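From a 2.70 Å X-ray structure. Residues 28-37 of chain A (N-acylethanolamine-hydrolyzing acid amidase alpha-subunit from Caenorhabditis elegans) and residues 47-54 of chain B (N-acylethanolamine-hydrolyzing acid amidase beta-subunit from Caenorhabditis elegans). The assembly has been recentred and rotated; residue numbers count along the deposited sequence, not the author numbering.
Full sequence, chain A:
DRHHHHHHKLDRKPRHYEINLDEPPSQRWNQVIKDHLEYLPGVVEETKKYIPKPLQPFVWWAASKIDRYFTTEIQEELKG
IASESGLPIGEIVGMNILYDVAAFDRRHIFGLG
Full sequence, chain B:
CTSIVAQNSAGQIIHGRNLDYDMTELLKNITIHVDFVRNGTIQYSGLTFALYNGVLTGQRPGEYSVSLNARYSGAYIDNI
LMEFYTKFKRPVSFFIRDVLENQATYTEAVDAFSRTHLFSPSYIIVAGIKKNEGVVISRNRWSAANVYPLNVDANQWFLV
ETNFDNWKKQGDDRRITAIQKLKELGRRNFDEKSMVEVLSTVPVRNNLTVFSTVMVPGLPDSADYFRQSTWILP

Chain A 28-37: RWNQVIKDHL
Chain B 47-54: LTFALYNG

Two stretches can pack closely without a single hydrogen bond between them when one side of a helix meets a turn; this contact between the alpha- and beta-subunits of an acid amidase is a compact example, burying 300 Å² over both sides. On chain A, Trp A29 is the N-cap of a helix that begins at Asn A30, where phi/psi settles near -60/-45; Trp A29 O accepts the helical bond from Ile A33 N at 3.0 Å. On chain B, a strand ends at Phe B49 and passes into a type II turn, Phe B49 to Tyr B52, closed by Tyr B52 N to Phe B49 O at 2.8 Å. Ala B50 (-53/131) and Leu B51 (94/-19) are its central residues. The register sets Trp A29 against Asn B53, CA atoms 8.1 Å apart, and Ile A33 against Ala B50 at 6.2 Å.

Trp A29 gives up the most surface. Its CB points toward chain B, and with chi1 -61° (m) and chi2 98° the indole brings NE1 to 3.4 Å from Asn B53 CB and CH2 to 4.4 Å from both Thr B48 CG2 and Tyr B52 O. The NE1 proton is satisfied elsewhere in the structure. Asn B53, chi1 52° (p), also points its CB toward the chain A stretch.

Ala B50 comes next. Its small side chain meets two residues four apart in chain A: CB lies 4.2 Å from Val A32 CG1 (chi1 170°, t) and 4.0 Å from His A36 CB. The histidine is anchored within its own stretch, ND1 donating to Val A32 O at 2.8 Å and nearly linearly, 174°.

Ile A33 starts sideways, but its m,m rotamer carries CD1 to 3.9 Å from Leu B51 N and 4.1 Å from Leu B51 CD2. Leu B51 (m,t) points its CB away, yet its end returns to complete this apolar pair.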

# COMPACT_ATOMS: atom_id res chain seq x y z
N ARG A 28 -5.82 8.74 18.43
CA ARG A 28 -4.62 8.93 17.62
C ARG A 28 -4.92 9.63 16.30
O ARG A 28 -4.10 10.41 15.81
CB ARG A 28 -3.96 7.57 17.37
CG ARG A 28 -3.39 6.93 18.62
CD ARG A 28 -2.89 5.53 18.32
NE ARG A 28 -2.42 4.85 19.53
CZ ARG A 28 -1.96 3.60 19.55
NH1 ARG A 28 -1.91 2.89 18.43
NH2 ARG A 28 -1.56 3.07 20.69
N TRP A 29 -6.07 9.35 15.70
CA TRP A 29 -6.41 9.87 14.39
C TRP A 29 -7.31 11.10 14.46
O TRP A 29 -7.85 11.51 13.43
CB TRP A 29 -7.08 8.78 13.55
CG TRP A 29 -6.19 7.60 13.33
CD1 TRP A 29 -6.19 6.42 14.02
CD2 TRP A 29 -5.16 7.49 12.34
NE1 TRP A 29 -5.22 5.58 13.53
CE2 TRP A 29 -4.58 6.21 12.50
CE3 TRP A 29 -4.67 8.34 11.34
CZ2 TRP A 29 -3.54 5.77 11.69
CZ3 TRP A 29 -3.64 7.89 10.54
CH2 TRP A 29 -3.08 6.63 10.72
N ASN A 30 -7.47 11.70 15.64
CA ASN A 30 -8.40 12.81 15.79
C ASN A 30 -8.07 13.95 14.83
O ASN A 30 -8.94 14.45 14.12
CB ASN A 30 -8.39 13.32 17.23
CG ASN A 30 -8.87 12.28 18.22
OD1 ASN A 30 -9.46 11.27 17.85
ND2 ASN A 30 -8.59 12.51 19.49
N GLN A 31 -6.80 14.36 14.79
CA GLN A 31 -6.43 15.51 13.97
C GLN A 31 -6.58 15.21 12.49
O GLN A 31 -7.02 16.07 11.71
CB GLN A 31 -5.00 15.94 14.30
CG GLN A 31 -4.66 17.35 13.86
CD GLN A 31 -5.60 18.38 14.47
OE1 GLN A 31 -5.71 18.50 15.69
NE2 GLN A 31 -6.27 19.14 13.61
N VAL A 32 -6.21 14.00 12.08
CA VAL A 32 -6.37 13.59 10.68
C VAL A 32 -7.84 13.69 10.27
O VAL A 32 -8.17 14.25 9.23
CB VAL A 32 -5.81 12.18 10.46
CG1 VAL A 32 -6.19 11.64 9.08
CG2 VAL A 32 -4.30 12.17 10.64
N ILE A 33 -8.73 13.12 11.09
CA ILE A 33 -10.15 13.14 10.77
C ILE A 33 -10.68 14.57 10.77
O ILE A 33 -11.44 14.97 9.89
CB ILE A 33 -10.94 12.24 11.75
CG1 ILE A 33 -10.48 10.78 11.65
CG2 ILE A 33 -12.44 12.35 11.51
CD1 ILE A 33 -10.61 10.16 10.28
N LYS A 34 -10.27 15.36 11.77
CA LYS A 34 -10.77 16.73 11.86
C LYS A 34 -10.38 17.54 10.64
O LYS A 34 -11.17 18.37 10.16
CB LYS A 34 -10.23 17.38 13.14
CG LYS A 34 -10.76 18.78 13.39
CD LYS A 34 -10.10 19.40 14.61
CE LYS A 34 -10.58 20.82 14.83
NZ LYS A 34 -9.95 21.45 16.03
N ASP A 35 -9.18 17.31 10.10
CA ASP A 35 -8.72 18.10 8.96
C ASP A 35 -9.37 17.70 7.65
O ASP A 35 -9.42 18.51 6.72
CB ASP A 35 -7.20 17.98 8.82
CG ASP A 35 -6.45 18.65 9.96
OD1 ASP A 35 -5.25 18.37 10.12
OD2 ASP A 35 -7.07 19.46 10.69
N HIS A 36 -9.87 16.47 7.53
CA HIS A 36 -10.50 16.00 6.30
C HIS A 36 -11.99 15.72 6.48
O HIS A 36 -12.60 15.08 5.63
CB HIS A 36 -9.78 14.74 5.80
CG HIS A 36 -8.31 14.92 5.60
ND1 HIS A 36 -7.40 14.78 6.63
CD2 HIS A 36 -7.59 15.23 4.50
CE1 HIS A 36 -6.18 15.00 6.17
NE2 HIS A 36 -6.27 15.27 4.88
N LEU A 37 -12.59 16.22 7.57
CA LEU A 37 -13.98 15.90 7.85
C LEU A 37 -14.89 16.27 6.69
O LEU A 37 -15.94 15.65 6.50
CB LEU A 37 -14.42 16.62 9.13
CG LEU A 37 -15.81 16.31 9.67
CD1 LEU A 37 -15.87 14.88 10.16
CD2 LEU A 37 -16.17 17.29 10.78
N LEU B 47 2.21 5.87 3.86
CA LEU B 47 1.16 6.62 3.19
C LEU B 47 -0.17 5.93 3.47
O LEU B 47 -0.24 4.70 3.55
CB LEU B 47 1.43 6.71 1.69
CG LEU B 47 2.58 7.62 1.26
CD1 LEU B 47 2.97 7.35 -0.19
CD2 LEU B 47 2.21 9.08 1.44
N THR B 48 -1.21 6.72 3.68
CA THR B 48 -2.53 6.16 3.87
C THR B 48 -3.54 7.25 3.55
O THR B 48 -3.20 8.30 3.00
CB THR B 48 -2.70 5.59 5.28
OG1 THR B 48 -3.96 4.91 5.38
CG2 THR B 48 -2.63 6.69 6.34
N PHE B 49 -4.80 7.01 3.92
CA PHE B 49 -5.87 7.93 3.61
C PHE B 49 -6.76 8.09 4.84
O PHE B 49 -6.88 7.17 5.65
CB PHE B 49 -6.67 7.43 2.41
CG PHE B 49 -5.81 6.80 1.34
CD1 PHE B 49 -5.47 5.46 1.42
CD2 PHE B 49 -5.34 7.56 0.28
CE1 PHE B 49 -4.67 4.88 0.45
CE2 PHE B 49 -4.54 6.98 -0.70
CZ PHE B 49 -4.21 5.64 -0.61
N ALA B 50 -7.36 9.26 4.97
CA ALA B 50 -8.27 9.50 6.09
C ALA B 50 -9.33 8.41 6.13
O ALA B 50 -9.95 8.10 5.12
CB ALA B 50 -8.92 10.88 5.95
N LEU B 51 -9.52 7.85 7.33
CA LEU B 51 -10.43 6.73 7.61
C LEU B 51 -9.71 5.38 7.56
O LEU B 51 -10.22 4.39 8.11
CB LEU B 51 -11.62 6.68 6.64
CG LEU B 51 -12.62 7.84 6.72
CD1 LEU B 51 -13.69 7.67 5.65
CD2 LEU B 51 -13.25 7.94 8.10
N TYR B 52 -8.54 5.33 6.94
CA TYR B 52 -7.76 4.10 6.83
C TYR B 52 -6.55 4.19 7.76
O TYR B 52 -5.68 5.05 7.56
CB TYR B 52 -7.31 3.86 5.39
CG TYR B 52 -8.45 3.65 4.42
CD1 TYR B 52 -9.07 4.72 3.81
CD2 TYR B 52 -8.90 2.37 4.12
CE1 TYR B 52 -10.11 4.54 2.93
CE2 TYR B 52 -9.94 2.18 3.24
CZ TYR B 52 -10.54 3.26 2.65
OH TYR B 52 -11.58 3.08 1.77
N ASN B 53 -6.48 3.31 8.75
CA ASN B 53 -5.37 3.31 9.70
C ASN B 53 -4.41 2.14 9.47
O ASN B 53 -3.51 1.92 10.29
CB ASN B 53 -5.89 3.30 11.15
CG ASN B 53 -6.90 2.21 11.41
OD1 ASN B 53 -7.67 1.83 10.53
ND2 ASN B 53 -6.90 1.69 12.64
N GLY B 54 -4.58 1.40 8.38
CA GLY B 54 -3.57 0.46 7.93
C GLY B 54 -2.56 1.13 7.02
O GLY B 54 -2.68 2.31 6.68